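Local coordinates for protein glucuronoarabinoxylan endo-1,4-beta-xylanase (Clostridium papyrosolvens, PDB 4FMV) that probably cleaves internal beta-1,4 linkages of glucuronoarabinoxylan-type plant polysaccharides, using this glycoside hydrolase family 30 module of a longer, dockerin-bearing protein, at residues A[43-48]-A[82-87]; A[231-236]-A[260-265]; A[322-327]-A[382-387]. All coordinates share one frame; numbering follows the deposited sequence.

Contact 1 (A[43-48]-A[82-87]); sequences YSILRL and IVFASP
Ile45 to Leu48 pair in parallel with Ile82 to Ala85 as neighbouring strands of the (beta/alpha)8 barrel, the two ends of a beta-alpha-beta unit whose crossover carries helix 67-78. The strand axes diverge by only 25°, and five backbone hydrogen bonds run in the alternating parallel pattern, from Ile82 N to Ser44 O at one end to Ser86 N to Leu48 O at the other. Side chains alternate between two faces. Leu46, Leu48, Val83 and Ala85 look outward to helices 67-78 and 114-130; Leu48 CG meets Val83 CG1 at 3.5 Å, and the small Ala85 meets Tyr124 of helix 114-130. Ile45, Arg47, Ile82 and Phe84 look into the barrel, where branched and aromatic groups fill the core: CG1 of Ile45 lies beside CG1 of Ile82 (3.8 Å), while CG2 of Ile45 comes to the edge of the Phe84 ring, in its plane, 3.7 Å from CE1. Phe84 CG stands between its own backbone N and carbonyl carbon (chi1 74°), which swings the ring across to the neighbouring strand and under the start of the Arg47 side chain. There Arg47 CG makes a CH-pi contact over the ring face, 3.8 Å from the Phe84 centroid. Beyond CG the arginine runs extended, so the apolar stem crosses the Phe84 ring and delivers the charged group to the C-terminal end of the barrel. The guanidinium is held there by Glu177, Glu232 and Asn142, and Glu177 also binds the hydroxyl of Ser86. A small hydroxyl suits this spot, because Ser86 OG accepts the hydrogen of Arg47 NE at 3.0 Å, from a point nearly in the guanidinium plane.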
loop_
_atom_site.group_PDB
_atom_site.type_symbol
_atom_site.label_atom_id
_atom_site.label_comp_id
_atom_site.label_asym_id
_atom_site.label_seq_id
_atom_site.Cartn_x
_atom_site.Cartn_y
_atom_site.Cartn_z
ATOM N N TYR A 43 6.043 5.596 -8.249
ATOM C CA TYR A 43 5.693 4.619 -7.206
ATOM C C TYR A 43 6.898 4.394 -6.286
ATOM O O TYR A 43 8.039 4.208 -6.746
ATOM C CB TYR A 43 5.264 3.275 -7.770
ATOM C CG TYR A 43 3.945 3.246 -8.478
ATOM C CD1 TYR A 43 3.275 4.413 -8.804
ATOM C CD2 TYR A 43 3.352 2.032 -8.804
ATOM C CE1 TYR A 43 2.055 4.367 -9.491
ATOM C CE2 TYR A 43 2.158 1.985 -9.486
ATOM C CZ TYR A 43 1.507 3.144 -9.816
ATOM O OH TYR A 43 0.300 3.070 -10.500
ATOM N N SER A 44 6.648 4.534 -4.988
ATOM C CA SER A 44 7.676 4.412 -3.956
ATOM C C SER A 44 7.729 3.085 -3.156
ATOM O O SER A 44 8.504 2.968 -2.215
ATOM C CB SER A 44 7.573 5.623 -3.035
ATOM O OG SER A 44 6.230 5.722 -2.601
ATOM N N ILE A 45 6.863 2.126 -3.476
ATOM C CA ILE A 45 6.860 0.843 -2.782
ATOM C C ILE A 45 6.546 -0.282 -3.774
ATOM O O ILE A 45 5.653 -0.143 -4.611
ATOM C CB ILE A 45 5.806 0.789 -1.632
ATOM C CG1 ILE A 45 5.971 1.967 -0.672
ATOM C CG2 ILE A 45 5.892 -0.550 -0.876
ATOM C CD1 ILE A 45 4.883 2.023 0.435
ATOM N N LEU A 46 7.284 -1.385 -3.669
ATOM C CA LEU A 46 7.015 -2.602 -4.436
ATOM C C LEU A 46 6.830 -3.780 -3.496
ATOM O O LEU A 46 7.619 -3.978 -2.563
ATOM C CB LEU A 46 8.186 -2.919 -5.394
ATOM C CG LEU A 46 8.030 -4.218 -6.193
ATOM C CD1 LEU A 46 6.829 -4.175 -7.177
ATOM C CD2 LEU A 46 9.297 -4.519 -6.953
ATOM N N ARG A 47 5.792 -4.567 -3.753
ATOM C CA ARG A 47 5.509 -5.782 -2.998
ATOM C C ARG A 47 5.851 -7.013 -3.837
ATOM O O ARG A 47 5.255 -7.233 -4.897
ATOM C CB ARG A 47 4.009 -5.829 -2.618
ATOM C CG ARG A 47 3.585 -7.053 -1.803
ATOM C CD ARG A 47 2.069 -7.057 -1.589
ATOM N NE ARG A 47 1.622 -8.142 -0.693
ATOM C CZ ARG A 47 0.522 -8.863 -0.882
ATOM N NH1 ARG A 47 -0.230 -8.618 -1.937
ATOM N NH2 ARG A 47 0.154 -9.806 0.007
ATOM N N LEU A 48 6.764 -7.838 -3.317
ATOM C CA LEU A 48 7.150 -9.123 -3.901
ATOM C C LEU A 48 6.319 -10.261 -3.303
ATOM O O LEU A 48 5.838 -10.169 -2.168
ATOM C CB LEU A 48 8.621 -9.429 -3.617
ATOM C CG LEU A 48 9.658 -8.324 -3.797
ATOM C CD1 LEU A 48 11.007 -8.817 -3.291
ATOM C CD2 LEU A 48 9.728 -7.910 -5.264
ATOM N N ILE A 82 10.956 1.446 -1.793
ATOM C CA ILE A 82 11.350 0.412 -0.856
ATOM C C ILE A 82 10.663 -0.857 -1.329
ATOM O O ILE A 82 9.776 -0.797 -2.184
ATOM C CB ILE A 82 10.885 0.735 0.584
ATOM C CG1 ILE A 82 9.362 0.895 0.633
ATOM C CG2 ILE A 82 11.610 1.982 1.116
ATOM C CD1 ILE A 82 8.811 1.266 2.016
ATOM N N VAL A 83 10.983 -1.981 -0.699
ATOM C CA VAL A 83 10.509 -3.283 -1.179
ATOM C C VAL A 83 10.132 -4.142 0.002
ATOM O O VAL A 83 10.897 -4.239 0.962
ATOM C CB VAL A 83 11.627 -4.045 -1.976
ATOM C CG1 VAL A 83 11.092 -5.342 -2.534
ATOM C CG2 VAL A 83 12.200 -3.181 -3.081
ATOM N N PHE A 84 8.964 -4.767 -0.056
ATOM C CA PHE A 84 8.604 -5.762 0.950
ATOM C C PHE A 84 8.097 -7.026 0.279
ATOM O O PHE A 84 7.877 -7.033 -0.933
ATOM C CB PHE A 84 7.616 -5.225 1.994
ATOM C CG PHE A 84 6.186 -5.067 1.494
ATOM C CD1 PHE A 84 5.828 -3.992 0.685
ATOM C CD2 PHE A 84 5.198 -5.951 1.894
ATOM C CE1 PHE A 84 4.513 -3.820 0.269
ATOM C CE2 PHE A 84 3.876 -5.785 1.498
ATOM C CZ PHE A 84 3.532 -4.719 0.671
ATOM N N ALA A 85 7.960 -8.100 1.057
ATOM C CA ALA A 85 7.609 -9.416 0.517
ATOM C C ALA A 85 6.545 -10.104 1.362
ATOM O O ALA A 85 6.617 -10.043 2.598
ATOM C CB ALA A 85 8.868 -10.302 0.438
ATOM N N SER A 86 5.568 -10.749 0.711
ATOM C CA SER A 86 4.563 -11.562 1.428
ATOM C C SER A 86 4.572 -12.983 0.850
ATOM O O SER A 86 4.658 -13.151 -0.385
ATOM C CB SER A 86 3.168 -10.982 1.159
ATOM O OG SER A 86 3.056 -9.601 1.504
ATOM N N PRO A 87 4.533 -14.009 1.724
ATOM C CA PRO A 87 4.233 -15.417 1.418
ATOM C C PRO A 87 2.726 -15.754 1.351
ATOM O O PRO A 87 1.982 -15.345 2.262
ATOM C CB PRO A 87 4.911 -16.150 2.577
ATOM C CG PRO A 87 4.736 -15.141 3.801
ATOM C CD PRO A 87 4.465 -13.753 3.177
#

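Contact 2 (A[231-236]-A[260-265]); sequences TEKYFD and NAYIYW
Thr231 and Glu232 run past Ile263 and Trp265, the touching parts heading 63° apart as the chain leaves strand 227-232 and, in the partner, turns a corner at Trp265. One direct backbone bond joins the segments, Trp265 N to Lys233 O at 2.9 Å; that same oxygen rests over one face of the Tyr264 ring. Water 1 links the two chains, donating to Thr231 O at 2.7 Å and to Tyr264 O at 2.8 Å. CG of Trp265 (chi1 -179°) and CG of Glu232 are each anti to their own backbone N, which lays the side chains side by side. The carboxylate stacks on the indole with the planes 24° apart, and Glu232 CD is 3.6 Å from Trp265 CE3. Arg47 and Tyr207 hold the two carboxylate oxygens. Tyr264 crosses beneath the outgoing loop: CA of Tyr234 makes an off-centre CH-pi contact with its ring, and the phenol oxygen takes the Phe235 N-H at 3.0 Å in a nearly straight bond, while also bonded to Asn271 O. Tyr262 OH meets the edge of the Phe235 ring 3.5 Å from CE1, and shares Glu249 with the amine of Lys233. Tyrosine suits position 264 by offering both a ring face and a hydroxyl; Trp265 supplies a broad flat surface. With a partner on each oxygen and the indole over one face, the Glu232 carboxylate has its rotation largely set at the barrel's C-terminal mouth.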
loop_
_atom_site.group_PDB
_atom_site.type_symbol
_atom_site.label_atom_id
_atom_site.label_comp_id
_atom_site.label_asym_id
_atom_site.label_seq_id
_atom_site.Cartn_x
_atom_site.Cartn_y
_atom_site.Cartn_z
ATOM N N THR A 231 -1.954 -3.130 2.184
ATOM C CA THR A 231 -0.976 -3.803 1.320
ATOM C C THR A 231 -1.465 -4.510 0.053
ATOM O O THR A 231 -0.647 -4.990 -0.734
ATOM C CB THR A 231 -0.166 -4.823 2.155
ATOM O OG1 THR A 231 -1.053 -5.813 2.694
ATOM C CG2 THR A 231 0.548 -4.122 3.284
ATOM N N GLU A 232 -2.767 -4.706 -0.099
ATOM C CA GLU A 232 -3.295 -5.205 -1.374
ATOM C C GLU A 232 -4.724 -4.767 -1.642
ATOM O O GLU A 232 -5.607 -4.976 -0.796
ATOM C CB GLU A 232 -3.226 -6.730 -1.392
ATOM C CG GLU A 232 -3.400 -7.357 -2.794
ATOM C CD GLU A 232 -3.776 -8.806 -2.698
ATOM O OE1 GLU A 232 -3.026 -9.568 -2.065
ATOM O OE2 GLU A 232 -4.833 -9.184 -3.220
ATOM N N LYS A 233 -4.976 -4.222 -2.827
ATOM C CA LYS A 233 -6.338 -4.037 -3.317
ATOM C C LYS A 233 -6.253 -3.954 -4.841
ATOM O O LYS A 233 -5.294 -3.393 -5.388
ATOM C CB LYS A 233 -6.964 -2.769 -2.701
ATOM C CG LYS A 233 -8.435 -2.493 -3.108
ATOM C CD LYS A 233 -9.362 -3.671 -2.766
ATOM C CE LYS A 233 -10.845 -3.345 -3.080
ATOM N NZ LYS A 233 -11.440 -2.351 -2.129
ATOM N N TYR A 234 -7.256 -4.450 -5.543
ATOM C CA TYR A 234 -7.358 -4.129 -6.962
ATOM C C TYR A 234 -8.767 -3.654 -7.273
ATOM O O TYR A 234 -9.698 -3.822 -6.455
ATOM C CB TYR A 234 -6.968 -5.328 -7.847
ATOM C CG TYR A 234 -7.997 -6.429 -7.813
ATOM C CD1 TYR A 234 -9.076 -6.416 -8.699
ATOM C CD2 TYR A 234 -7.921 -7.459 -6.882
ATOM C CE1 TYR A 234 -10.057 -7.405 -8.671
ATOM C CE2 TYR A 234 -8.892 -8.471 -6.866
ATOM C CZ TYR A 234 -9.950 -8.428 -7.758
ATOM O OH TYR A 234 -10.923 -9.410 -7.747
ATOM N N PHE A 235 -8.910 -3.024 -8.436
ATOM C CA PHE A 235 -10.213 -2.677 -8.978
ATOM C C PHE A 235 -10.272 -3.256 -10.383
ATOM O O PHE A 235 -9.253 -3.334 -11.090
ATOM C CB PHE A 235 -10.439 -1.158 -8.960
ATOM C CG PHE A 235 -10.539 -0.593 -7.566
ATOM C CD1 PHE A 235 -9.394 -0.266 -6.856
ATOM C CD2 PHE A 235 -11.781 -0.428 -6.954
ATOM C CE1 PHE A 235 -9.476 0.220 -5.555
ATOM C CE2 PHE A 235 -11.877 0.075 -5.666
ATOM C CZ PHE A 235 -10.712 0.400 -4.959
ATOM N N ASP A 236 -11.476 -3.651 -10.781
ATOM C CA ASP A 236 -11.690 -4.459 -11.968
ATOM C C ASP A 236 -11.204 -3.897 -13.296
ATOM O O ASP A 236 -10.713 -4.647 -14.127
ATOM C CB ASP A 236 -13.183 -4.779 -12.111
ATOM C CG ASP A 236 -13.649 -5.844 -11.136
ATOM O OD1 ASP A 236 -12.811 -6.582 -10.573
ATOM O OD2 ASP A 236 -14.866 -5.948 -10.950
ATOM N N ASN A 260 -0.258 4.779 6.541
ATOM C CA ASN A 260 1.026 5.279 6.068
ATOM C C ASN A 260 1.281 4.960 4.599
ATOM O O ASN A 260 2.099 5.603 3.953
ATOM C CB ASN A 260 2.156 4.735 6.956
ATOM C CG ASN A 260 1.933 5.037 8.434
ATOM O OD1 ASN A 260 1.514 4.174 9.190
ATOM N ND2 ASN A 260 2.190 6.275 8.842
ATOM N N ALA A 261 0.584 3.956 4.066
ATOM C CA ALA A 261 0.821 3.520 2.693
ATOM C C ALA A 261 -0.423 2.863 2.088
ATOM O O ALA A 261 -1.243 2.303 2.815
ATOM C CB ALA A 261 1.986 2.535 2.659
ATOM N N TYR A 262 -0.552 2.924 0.765
ATOM C CA TYR A 262 -1.615 2.208 0.055
ATOM C C TYR A 262 -0.951 1.501 -1.125
ATOM O O TYR A 262 -0.390 2.149 -2.018
ATOM C CB TYR A 262 -2.718 3.170 -0.411
ATOM C CG TYR A 262 -3.918 2.500 -1.097
ATOM C CD1 TYR A 262 -3.827 2.028 -2.405
ATOM C CD2 TYR A 262 -5.135 2.374 -0.441
ATOM C CE1 TYR A 262 -4.911 1.454 -3.042
ATOM C CE2 TYR A 262 -6.235 1.774 -1.068
ATOM C CZ TYR A 262 -6.105 1.309 -2.367
ATOM O OH TYR A 262 -7.188 0.725 -2.999
ATOM N N ILE A 263 -0.995 0.170 -1.128
ATOM C CA ILE A 263 -0.294 -0.604 -2.150
ATOM C C ILE A 263 -1.278 -1.429 -2.966
ATOM O O ILE A 263 -1.998 -2.263 -2.428
ATOM C CB ILE A 263 0.776 -1.548 -1.533
ATOM C CG1 ILE A 263 1.863 -0.753 -0.804
ATOM C CG2 ILE A 263 1.405 -2.453 -2.603
ATOM C CD1 ILE A 263 1.777 -0.826 0.727
ATOM N N TYR A 264 -1.301 -1.178 -4.270
ATOM C CA TYR A 264 -2.149 -1.894 -5.209
ATOM C C TYR A 264 -1.705 -3.364 -5.330
ATOM O O TYR A 264 -0.598 -3.739 -4.964
ATOM C CB TYR A 264 -2.126 -1.187 -6.596
ATOM C CG TYR A 264 -3.263 -1.558 -7.537
ATOM C CD1 TYR A 264 -4.463 -0.853 -7.522
ATOM C CD2 TYR A 264 -3.130 -2.608 -8.457
ATOM C CE1 TYR A 264 -5.504 -1.184 -8.384
ATOM C CE2 TYR A 264 -4.180 -2.960 -9.319
ATOM C CZ TYR A 264 -5.357 -2.237 -9.276
ATOM O OH TYR A 264 -6.407 -2.575 -10.099
ATOM N N TRP A 265 -2.591 -4.182 -5.863
ATOM C CA TRP A 265 -2.308 -5.566 -6.207
ATOM C C TRP A 265 -1.409 -5.613 -7.476
ATOM O O TRP A 265 -0.642 -4.673 -7.734
ATOM C CB TRP A 265 -3.625 -6.351 -6.328
ATOM C CG TRP A 265 -3.530 -7.813 -6.657
ATOM C CD1 TRP A 265 -4.403 -8.521 -7.438
ATOM C CD2 TRP A 265 -2.531 -8.759 -6.222
ATOM N NE1 TRP A 265 -4.007 -9.836 -7.523
ATOM C CE2 TRP A 265 -2.862 -10.008 -6.790
ATOM C CE3 TRP A 265 -1.392 -8.669 -5.421
ATOM C CZ2 TRP A 265 -2.093 -11.155 -6.580
ATOM C CZ3 TRP A 265 -0.628 -9.815 -5.210
ATOM C CH2 TRP A 265 -0.983 -11.039 -5.790
HETATM O O HOH W 1 -0.434 -5.935 -3.258
#

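Contact 3 (A[322-327]-A[382-387]); sequences AVIVAI and TTFVGN
Phe384 and Ile324 face each other as a hydrogen-bonded pair in two antiparallel strands, and the phenylalanine ring turns an edge to the opposing strand. Its CB lies 3.9 Å from Ile324 O. CG is anti to its own carbonyl carbon (chi1 -55°), and this directs the ring back along the strand toward Thr382. CD1 then comes 3.6 Å from Ile324 O and 4.2 Å from Ile324 CB, and its neighbour CE1 reaches Ala326 CB at 4.1 Å, so one edge of the ring runs along the opposing strand. At the tip, the methyl CG2 of Thr382 lies over one ring face, offset toward the rim, 3.4 Å from Phe384 CZ. Phe372 and Phe338 also meet the ring, their planes inclined to it. The ring packs among strands 347-353 and 371-376, a place that a large flat side chain can fill, and the small Ala326 takes the ring edge against its CB.

Beneath this cluster, six backbone bonds join the strands in three reciprocal pairs, Ala322 with Gly386, Ile324 with Phe384 and Ala326 with Thr382. Phe384 N to Ile324 O is the shortest, at 2.7 Å. Water 2 adds a polar link at one end, bridging Ala326 O and Thr382 OG1. On the reverse face, beta-branched residues fit the extended backbone: Val323 CG1 touches Thr383 CG2 at 3.7 Å, and Val325 CG2 lies as far from Thr383 OG1, a hydroxyl bonded to Gln289 O, in the last turn of helix 282-291. This face also meets Phe293 and Ile294. One face thus packs on strand 371-376 and the other on the chain leaving the barrel, as expected for the beta-sandwich side domain that accompanies the (beta/alpha)8 barrel in family 30 glycoside hydrolases.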
loop_
_atom_site.group_PDB
_atom_site.type_symbol
_atom_site.label_atom_id
_atom_site.label_comp_id
_atom_site.label_asym_id
_atom_site.label_seq_id
_atom_site.Cartn_x
_atom_site.Cartn_y
_atom_site.Cartn_z
ATOM N N ALA A 322 3.673 21.764 -0.904
ATOM C CA ALA A 322 2.324 21.429 -0.434
ATOM C C ALA A 322 1.619 20.648 -1.527
ATOM O O ALA A 322 1.758 20.986 -2.706
ATOM C CB ALA A 322 1.545 22.684 -0.124
ATOM N N VAL A 323 0.877 19.612 -1.134
ATOM C CA VAL A 323 0.116 18.777 -2.054
ATOM C C VAL A 323 -1.339 18.647 -1.588
ATOM O O VAL A 323 -1.595 18.315 -0.417
ATOM C CB VAL A 323 0.728 17.363 -2.168
ATOM C CG1 VAL A 323 -0.059 16.534 -3.155
ATOM C CG2 VAL A 323 2.209 17.441 -2.590
ATOM N N ILE A 324 -2.276 18.927 -2.501
ATOM C CA ILE A 324 -3.721 18.788 -2.264
ATOM C C ILE A 324 -4.286 17.861 -3.330
ATOM O O ILE A 324 -4.091 18.082 -4.532
ATOM C CB ILE A 324 -4.465 20.135 -2.362
ATOM C CG1 ILE A 324 -3.941 21.115 -1.313
ATOM C CG2 ILE A 324 -5.983 19.941 -2.216
ATOM C CD1 ILE A 324 -4.257 22.575 -1.628
ATOM N N VAL A 325 -4.962 16.809 -2.883
ATOM C CA VAL A 325 -5.623 15.868 -3.770
ATOM C C VAL A 325 -7.118 16.044 -3.584
ATOM O O VAL A 325 -7.662 15.838 -2.477
ATOM C CB VAL A 325 -5.208 14.410 -3.464
ATOM C CG1 VAL A 325 -5.986 13.407 -4.340
ATOM C CG2 VAL A 325 -3.695 14.241 -3.636
ATOM N N ALA A 326 -7.780 16.444 -4.663
ATOM C CA ALA A 326 -9.215 16.738 -4.621
ATOM C C ALA A 326 -9.960 15.893 -5.640
ATOM O O ALA A 326 -9.678 15.948 -6.839
ATOM C CB ALA A 326 -9.460 18.219 -4.859
ATOM N N ILE A 327 -10.907 15.100 -5.147
ATOM C CA ILE A 327 -11.670 14.173 -5.966
ATOM C C ILE A 327 -13.093 14.690 -6.111
ATOM O O ILE A 327 -13.710 15.038 -5.120
ATOM C CB ILE A 327 -11.729 12.778 -5.306
ATOM C CG1 ILE A 327 -10.315 12.218 -5.100
ATOM C CG2 ILE A 327 -12.591 11.818 -6.151
ATOM C CD1 ILE A 327 -10.200 11.166 -4.012
ATOM N N THR A 382 -7.863 15.295 -8.984
ATOM C CA THR A 382 -6.892 16.324 -9.310
ATOM C C THR A 382 -5.898 16.443 -8.170
ATOM O O THR A 382 -6.282 16.464 -6.984
ATOM C CB THR A 382 -7.549 17.698 -9.494
ATOM O OG1 THR A 382 -8.437 17.684 -10.616
ATOM C CG2 THR A 382 -6.484 18.775 -9.703
ATOM N N THR A 383 -4.619 16.531 -8.524
ATOM C CA THR A 383 -3.588 16.801 -7.533
ATOM C C THR A 383 -3.000 18.174 -7.827
ATOM O O THR A 383 -2.583 18.450 -8.963
ATOM C CB THR A 383 -2.500 15.732 -7.553
ATOM O OG1 THR A 383 -3.081 14.451 -7.276
ATOM C CG2 THR A 383 -1.429 16.039 -6.519
ATOM N N PHE A 384 -3.011 19.048 -6.824
ATOM C CA PHE A 384 -2.381 20.360 -6.936
ATOM C C PHE A 384 -1.068 20.342 -6.163
ATOM O O PHE A 384 -1.017 19.875 -5.025
ATOM C CB PHE A 384 -3.274 21.455 -6.341
ATOM C CG PHE A 384 -4.656 21.502 -6.919
ATOM C CD1 PHE A 384 -5.678 20.748 -6.363
ATOM C CD2 PHE A 384 -4.943 22.316 -8.005
ATOM C CE1 PHE A 384 -6.960 20.784 -6.892
ATOM C CE2 PHE A 384 -6.221 22.362 -8.546
ATOM C CZ PHE A 384 -7.236 21.597 -7.977
ATOM N N VAL A 385 -0.011 20.866 -6.773
ATOM C CA VAL A 385 1.290 20.923 -6.135
ATOM C C VAL A 385 1.848 22.341 -6.187
ATOM O O VAL A 385 1.797 22.993 -7.225
ATOM C CB VAL A 385 2.260 19.959 -6.818
ATOM C CG1 VAL A 385 3.630 19.990 -6.129
ATOM C CG2 VAL A 385 1.664 18.541 -6.825
ATOM N N GLY A 386 2.389 22.818 -5.069
ATOM C CA GLY A 386 2.976 24.147 -5.028
ATOM C C GLY A 386 4.155 24.227 -4.074
ATOM O O GLY A 386 4.363 23.343 -3.239
ATOM N N ASN A 387 4.954 25.276 -4.217
ATOM C CA ASN A 387 6.010 25.541 -3.250
ATOM C C ASN A 387 5.471 26.179 -1.969
ATOM O O ASN A 387 4.758 27.178 -2.019
ATOM C CB ASN A 387 7.095 26.407 -3.870
ATOM C CG ASN A 387 7.959 25.636 -4.831
ATOM O OD1 ASN A 387 8.025 24.405 -4.777
ATOM N ND2 ASN A 387 8.630 26.349 -5.720
HETATM O O HOH W 2 -10.892 16.921 -9.594
#

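How the contacts relate
Contacts 1 and 2 belong to one barrel and touch, their centres 11 Å apart. Deep in the core, Ile45 CD1 packs on Ala261 CB at 3.7 Å; nearer the mouth, the NH1 of Arg47 forms a salt bridge with OE1 of Glu232 at 3.0 Å and lies 3.5 Å from Trp265 CZ3. The polar ends of the two contacts thus meet at the C-terminal ends of the strands, where (beta/alpha)8 glycosidases place their active sites. Contact 3 sits in the side domain, its centre about 26 Å from that of contact 1 and about 21 Å from that of contact 2. It touches neither, the nearest atoms being about 11 to 12 Å away.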